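Local coordinates for Tb427.07.360- putative uncharacterized metacyclic invariant surface protein from Trypanosoma brucei (Trypanosoma brucei, PDB 5VTL), which is of unknown function but is probably an invariant surface protein of the metacyclic trypanosome, with an extended, almost wholly helical architecture, at residues 29-34 with 182-187; 25-30 with 172-177; 49-54 with 197-202. One frame throughout, in Å; residues are numbered along the deposited sequence.

Helix 4-58 starts near the N terminus and supplies the first half of every contact. Residues 25-30 come first, then 29-34, then 49-54. The chain turns back through helix 63-102, passes several shorter helices and returns in helix 157-209. There it meets the partners in the same order: 172-177, 182-187 and 197-202. Each contact therefore closes a loop of more than 140 residues. Interactions 1 and 2 share Ala29 and Leu30, and their centres are 10 Å apart. Interaction 3 crosses both in sequence, and its centre is 26 Å from that of interaction 1. Together they tie helices 4-58 and 157-209 side by side, near the middle of the chain and again far out.

Interaction 1 (29-34 with 182-187); sequences ALAAAN and RRASEA
The flat carboxamide of Asn34 packs with one face against the backbone of helix segment 182-187. Ser185 CA sits above the amide plane, close to ND2, at 3.3 Å from that atom. Ser185 N is also near Asn34 ND2, at 3.4 Å, but both are donors and no hydrogen bond forms. Ser185 CB touches the same nitrogen from 3.6 Å. Chi1 of Asn34 (-80°) places CG beside the backbone N, and chi2 (-30°) then turns the amide so that its face meets Ser185. Asn34 CB meets Ala184 O at 3.7 Å. Deeper in, two methyls meet: Ala31 CB is 4.1 Å from Ala184 CB, and both residues are buried. The contact is thus van der Waals throughout, with no hydrogen bond across it. Small residues allow a close approach, with the local axes 8.7 Å apart. The helices run nearly parallel and cross at +24°. Helix 63-102 packs on both of them. Ala31 lies on Leu87 and Val90, Ala187 lies on Ala83, and Arg183 forms a salt bridge with Asp89. Helix 63-102 thus completes a three-helix packing with 4-58 and 157-209.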
# COMPACT_ATOMS: atom_id res chain seq x y z
N ALA A 29 -3.94 1.94 6.92
CA ALA A 29 -4.00 1.10 8.11
C ALA A 29 -2.87 0.06 8.13
O ALA A 29 -2.33 -0.20 9.20
CB ALA A 29 -5.33 0.42 8.23
N LEU A 30 -2.55 -0.53 6.98
CA LEU A 30 -1.45 -1.49 6.88
C LEU A 30 -0.17 -0.81 7.31
O LEU A 30 0.57 -1.33 8.12
CB LEU A 30 -1.28 -1.99 5.43
CG LEU A 30 -2.21 -3.10 4.94
CD1 LEU A 30 -2.03 -3.37 3.45
CD2 LEU A 30 -1.97 -4.38 5.73
N ALA A 31 0.08 0.38 6.76
CA ALA A 31 1.31 1.09 7.07
C ALA A 31 1.40 1.49 8.53
O ALA A 31 2.45 1.40 9.12
CB ALA A 31 1.46 2.31 6.18
N ALA A 32 0.29 1.95 9.11
CA ALA A 32 0.26 2.28 10.54
C ALA A 32 0.56 1.07 11.41
O ALA A 32 1.30 1.17 12.41
CB ALA A 32 -1.08 2.88 10.93
N ALA A 33 0.00 -0.08 11.04
CA ALA A 33 0.24 -1.31 11.79
C ALA A 33 1.71 -1.69 11.70
O ALA A 33 2.30 -2.21 12.66
CB ALA A 33 -0.64 -2.44 11.28
N ASN A 34 2.30 -1.46 10.53
CA ASN A 34 3.72 -1.79 10.34
C ASN A 34 4.62 -0.96 11.24
O ASN A 34 5.61 -1.47 11.77
CB ASN A 34 4.12 -1.65 8.88
CG ASN A 34 3.71 -2.84 8.03
OD1 ASN A 34 3.62 -3.97 8.52
ND2 ASN A 34 3.51 -2.61 6.74
N ARG A 182 5.04 -0.49 0.70
CA ARG A 182 6.08 -1.51 0.66
C ARG A 182 7.28 -1.12 1.55
O ARG A 182 7.85 -1.96 2.25
CB ARG A 182 6.50 -1.71 -0.78
CG ARG A 182 7.52 -2.80 -1.02
CD ARG A 182 7.90 -2.81 -2.52
NE ARG A 182 6.79 -2.32 -3.36
CZ ARG A 182 6.89 -1.39 -4.32
NH1 ARG A 182 5.80 -1.02 -5.01
NH2 ARG A 182 8.06 -0.81 -4.60
N ARG A 183 7.65 0.16 1.54
CA ARG A 183 8.78 0.62 2.35
C ARG A 183 8.50 0.46 3.83
O ARG A 183 9.39 0.08 4.61
CB ARG A 183 9.14 2.07 2.03
CG ARG A 183 9.83 2.21 0.70
CD ARG A 183 10.50 3.56 0.53
NE ARG A 183 9.61 4.71 0.69
CZ ARG A 183 8.89 5.27 -0.30
NH1 ARG A 183 8.14 6.33 -0.04
NH2 ARG A 183 8.91 4.75 -1.53
N ALA A 184 7.25 0.73 4.22
CA ALA A 184 6.82 0.56 5.60
C ALA A 184 6.89 -0.91 6.03
O ALA A 184 7.35 -1.22 7.13
CB ALA A 184 5.40 1.09 5.78
N SER A 185 6.44 -1.80 5.15
CA SER A 185 6.45 -3.23 5.42
C SER A 185 7.89 -3.73 5.52
O SER A 185 8.24 -4.53 6.40
CB SER A 185 5.74 -3.97 4.30
OG SER A 185 5.85 -5.36 4.49
N GLU A 186 8.74 -3.27 4.62
CA GLU A 186 10.13 -3.74 4.61
C GLU A 186 10.87 -3.28 5.88
O GLU A 186 11.66 -4.04 6.45
CB GLU A 186 10.85 -3.28 3.34
CG GLU A 186 10.40 -4.06 2.11
CD GLU A 186 10.82 -3.43 0.79
OE1 GLU A 186 11.33 -2.28 0.80
OE2 GLU A 186 10.60 -4.07 -0.26
N ALA A 187 10.58 -2.06 6.33
CA ALA A 187 11.15 -1.51 7.55
C ALA A 187 10.72 -2.32 8.77
O ALA A 187 11.52 -2.61 9.66
CB ALA A 187 10.73 -0.06 7.73

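Interaction 2 (25-30 with 172-177)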
# COMPACT_ATOMS: atom_id res chain seq x y z
N LYS A 25 -7.73 3.64 2.35
CA LYS A 25 -7.93 3.47 3.80
C LYS A 25 -7.26 2.20 4.30
O LYS A 25 -6.66 2.19 5.39
CB LYS A 25 -9.42 3.46 4.16
CG LYS A 25 -10.09 4.81 4.02
CD LYS A 25 -11.50 4.80 4.58
CE LYS A 25 -12.30 6.05 4.18
NZ LYS A 25 -11.79 7.31 4.79
N VAL A 26 -7.35 1.14 3.51
CA VAL A 26 -6.75 -0.13 3.89
C VAL A 26 -5.23 -0.00 3.89
O VAL A 26 -4.56 -0.56 4.76
CB VAL A 26 -7.21 -1.25 2.94
CG1 VAL A 26 -6.46 -2.58 3.22
CG2 VAL A 26 -8.72 -1.44 3.06
N LEU A 27 -4.69 0.72 2.93
CA LEU A 27 -3.24 0.87 2.83
C LEU A 27 -2.69 1.69 3.97
O LEU A 27 -1.64 1.36 4.52
CB LEU A 27 -2.88 1.53 1.50
CG LEU A 27 -3.13 0.70 0.25
CD1 LEU A 27 -2.63 1.42 -1.00
CD2 LEU A 27 -2.46 -0.66 0.34
N LYS A 28 -3.39 2.76 4.32
CA LYS A 28 -2.97 3.60 5.44
C LYS A 28 -2.93 2.78 6.73
O LYS A 28 -2.00 2.89 7.54
CB LYS A 28 -3.92 4.77 5.61
CG LYS A 28 -3.83 5.85 4.53
CD LYS A 28 -4.76 7.03 4.87
CE LYS A 28 -4.38 7.66 6.20
NZ LYS A 28 -4.76 9.10 6.28
N ALA A 29 -3.94 1.94 6.92
CA ALA A 29 -4.00 1.10 8.11
C ALA A 29 -2.87 0.06 8.13
O ALA A 29 -2.33 -0.20 9.20
CB ALA A 29 -5.33 0.42 8.23
N LEU A 30 -2.55 -0.53 6.98
CA LEU A 30 -1.45 -1.49 6.88
C LEU A 30 -0.17 -0.81 7.31
O LEU A 30 0.57 -1.33 8.12
CB LEU A 30 -1.28 -1.99 5.43
CG LEU A 30 -2.21 -3.10 4.94
CD1 LEU A 30 -2.03 -3.37 3.45
CD2 LEU A 30 -1.97 -4.38 5.73
N ALA A 172 0.53 7.54 -11.29
CA ALA A 172 1.81 7.85 -10.67
C ALA A 172 1.64 8.00 -9.16
O ALA A 172 2.45 7.49 -8.40
CB ALA A 172 2.41 9.09 -11.29
N GLU A 173 0.59 8.68 -8.72
CA GLU A 173 0.37 8.86 -7.29
C GLU A 173 0.07 7.53 -6.61
O GLU A 173 0.53 7.27 -5.50
CB GLU A 173 -0.80 9.81 -7.01
CG GLU A 173 -0.54 11.27 -7.28
CD GLU A 173 0.48 11.88 -6.34
OE1 GLU A 173 0.30 11.86 -5.11
OE2 GLU A 173 1.47 12.40 -6.87
N TYR A 174 -0.72 6.69 -7.27
CA TYR A 174 -1.07 5.42 -6.67
C TYR A 174 0.18 4.54 -6.63
O TYR A 174 0.41 3.83 -5.66
CB TYR A 174 -2.26 4.73 -7.40
CG TYR A 174 -3.12 4.00 -6.38
CD1 TYR A 174 -2.83 2.69 -6.02
CD2 TYR A 174 -4.18 4.63 -5.75
CE1 TYR A 174 -3.58 2.03 -5.08
CE2 TYR A 174 -4.94 3.98 -4.81
CZ TYR A 174 -4.64 2.68 -4.47
OH TYR A 174 -5.37 2.03 -3.52
N ASP A 175 1.01 4.63 -7.66
CA ASP A 175 2.27 3.90 -7.62
C ASP A 175 3.12 4.35 -6.42
O ASP A 175 3.76 3.53 -5.75
CB ASP A 175 3.08 4.11 -8.90
CG ASP A 175 2.65 3.22 -10.05
OD1 ASP A 175 1.96 2.18 -9.85
OD2 ASP A 175 3.01 3.58 -11.18
N GLN A 176 3.17 5.65 -6.17
CA GLN A 176 3.96 6.18 -5.06
C GLN A 176 3.41 5.69 -3.74
O GLN A 176 4.16 5.36 -2.82
CB GLN A 176 3.97 7.70 -5.09
CG GLN A 176 4.80 8.25 -6.18
CD GLN A 176 6.19 8.59 -5.71
OE1 GLN A 176 6.75 7.89 -4.86
NE2 GLN A 176 6.75 9.66 -6.24
N LEU A 177 2.09 5.63 -3.66
CA LEU A 177 1.41 5.12 -2.48
C LEU A 177 1.80 3.67 -2.23
O LEU A 177 2.18 3.31 -1.13
CB LEU A 177 -0.11 5.27 -2.65
CG LEU A 177 -0.99 4.68 -1.54
CD1 LEU A 177 -0.58 5.17 -0.16
CD2 LEU A 177 -2.47 5.02 -1.82
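Leu27 reaches across to Leu177 and Tyr174, and these three residues make nearly all of the contact. Leu27 gives the largest share of the buried surface, and a single methyl does the touching. Its chain is extended, with CD1 anti to CA (chi2 -176°). This extended shape carries CD1 out to Leu177. There it lies 3.7 Å from both Leu177 CG and Leu177 CD2. The two leucine side chains cross obliquely. Leu177 comes second in buried area. Its CG stands anti to the backbone N (chi1 175°), and the branched end faces Leu27.

Tyr174 adds a smaller part through the far end of its ring. Its OH is 3.8 Å from Leu27 CD1, and its CZ is 4.2 Å from the same methyl. Within segment 172-177, Leu177 CD2 rests 4.0 Å above one face of the Tyr174 ring, displaced toward the rim. Leu177 CD2 therefore touches both the ring and Leu27 CD1. No hydrogen bond spans the segments. The nearest CA atoms, those of Leu27 and Leu177, are 8.2 Å apart, so large side chains fill the gap between the backbones.

This buried apolar patch lies between helices 4-58 and 157-209. Val24 of helix 4-58 touches both Tyr174 and Leu177, and Ile20 also packs on Tyr174. Helix 63-102 closes in through Tyr93, which packs on Leu177.

Interaction 3 (49-54 with 197-202); sequences VRRAED and NARKAA
Arg51 lies over Ala202, and these two residues supply the larger part of the contact. CB of Arg51 begins it, 3.9 Å from Ala202 CB. CG stands anti to the carbonyl carbon (chi1 -71°). CG and CD arch over the methyl at longer range, and the bend about the bond between them (chi3 59°) folds the end of the chain back. NE is then 4.0 Å from Ala202 CB, and CZ is equally close to it. The methyl sits 3.9 Å above one face of the guanidinium, over its centre. At the tip, NH2 comes within 4.3 Å of Arg199 CG, a loose and oblique approach. NH1 forms a salt bridge with Glu206, farther along helix 157-209. That acid probably offsets the like charge of Arg199, whose NE is 6.3 Å from Arg51 NH2. Beside the arginine, Ala52 CB approaches Ala202 CA at 4.4 Å. Ala52 and Ala202 are both buried, with their CA atoms 4.7 Å apart, and Ala52 also packs on Val66 of helix 63-102. Two nearly parallel helices crossing at +21° through alanines are consistent with the close, left-handed packing of a long helical bundle.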
# COMPACT_ATOMS: atom_id res chain seq x y z
N VAL A 49 19.06 -5.60 25.19
CA VAL A 49 20.26 -4.89 25.63
C VAL A 49 20.31 -4.89 27.17
O VAL A 49 21.34 -5.19 27.76
CB VAL A 49 20.35 -3.43 25.06
CG1 VAL A 49 21.39 -2.60 25.77
CG2 VAL A 49 20.67 -3.45 23.54
N ARG A 50 19.20 -4.58 27.82
CA ARG A 50 19.16 -4.61 29.28
C ARG A 50 19.53 -5.99 29.81
O ARG A 50 20.34 -6.12 30.73
CB ARG A 50 17.78 -4.21 29.81
CG ARG A 50 17.69 -4.22 31.33
CD ARG A 50 16.28 -4.07 31.83
NE ARG A 50 15.38 -5.06 31.26
CZ ARG A 50 15.34 -6.34 31.63
NH1 ARG A 50 16.16 -6.80 32.55
NH2 ARG A 50 14.48 -7.17 31.05
N ARG A 51 18.95 -7.03 29.23
CA ARG A 51 19.25 -8.38 29.66
C ARG A 51 20.72 -8.74 29.52
O ARG A 51 21.33 -9.32 30.42
CB ARG A 51 18.39 -9.36 28.87
CG ARG A 51 16.91 -9.31 29.24
CD ARG A 51 16.11 -10.14 28.28
NE ARG A 51 16.53 -11.54 28.27
CZ ARG A 51 16.10 -12.44 27.39
NH1 ARG A 51 16.51 -13.70 27.46
NH2 ARG A 51 15.27 -12.08 26.42
N ALA A 52 21.30 -8.38 28.38
CA ALA A 52 22.70 -8.67 28.12
C ALA A 52 23.60 -7.90 29.07
O ALA A 52 24.58 -8.44 29.58
CB ALA A 52 23.02 -8.34 26.67
N GLU A 53 23.28 -6.64 29.31
CA GLU A 53 24.06 -5.83 30.25
C GLU A 53 24.09 -6.47 31.64
O GLU A 53 25.13 -6.49 32.30
CB GLU A 53 23.47 -4.42 30.36
CG GLU A 53 23.68 -3.55 29.13
CD GLU A 53 22.99 -2.21 29.22
OE1 GLU A 53 23.41 -1.30 28.47
OE2 GLU A 53 22.06 -2.05 30.04
N ASP A 54 22.95 -6.99 32.07
CA ASP A 54 22.84 -7.58 33.39
C ASP A 54 23.65 -8.86 33.50
O ASP A 54 24.31 -9.10 34.51
CB ASP A 54 21.39 -7.84 33.74
CG ASP A 54 20.61 -6.56 34.01
OD1 ASP A 54 21.23 -5.47 33.99
OD2 ASP A 54 19.39 -6.63 34.26
N ASN A 197 18.07 -10.92 16.29
CA ASN A 197 19.49 -10.95 16.65
C ASN A 197 19.72 -10.46 18.07
O ASN A 197 20.54 -11.01 18.80
CB ASN A 197 20.31 -10.11 15.68
CG ASN A 197 20.55 -10.81 14.38
OD1 ASN A 197 20.79 -12.03 14.35
ND2 ASN A 197 20.49 -10.06 13.27
N ALA A 198 19.01 -9.41 18.46
CA ALA A 198 19.17 -8.87 19.80
C ALA A 198 18.78 -9.93 20.82
O ALA A 198 19.47 -10.14 21.80
CB ALA A 198 18.33 -7.58 20.01
N ARG A 199 17.67 -10.60 20.58
CA ARG A 199 17.18 -11.59 21.54
C ARG A 199 18.12 -12.79 21.64
O ARG A 199 18.38 -13.30 22.73
CB ARG A 199 15.79 -12.05 21.12
CG ARG A 199 15.07 -12.82 22.21
CD ARG A 199 13.70 -13.27 21.75
NE ARG A 199 13.78 -14.27 20.69
CZ ARG A 199 13.33 -14.12 19.44
NH1 ARG A 199 12.73 -12.99 19.06
NH2 ARG A 199 13.48 -15.11 18.57
N LYS A 200 18.65 -13.21 20.51
CA LYS A 200 19.61 -14.30 20.51
C LYS A 200 20.89 -13.94 21.26
O LYS A 200 21.48 -14.79 21.93
CB LYS A 200 19.94 -14.71 19.08
CG LYS A 200 18.82 -15.39 18.35
CD LYS A 200 19.20 -15.67 16.90
CE LYS A 200 18.01 -16.14 16.02
NZ LYS A 200 17.53 -17.49 16.42
N ALA A 201 21.32 -12.69 21.15
CA ALA A 201 22.45 -12.19 21.94
C ALA A 201 22.17 -12.23 23.44
O ALA A 201 23.00 -12.70 24.22
CB ALA A 201 22.79 -10.78 21.53
N ALA A 202 20.99 -11.74 23.83
CA ALA A 202 20.63 -11.75 25.24
C ALA A 202 20.58 -13.19 25.74
O ALA A 202 21.03 -13.48 26.85
CB ALA A 202 19.30 -11.08 25.46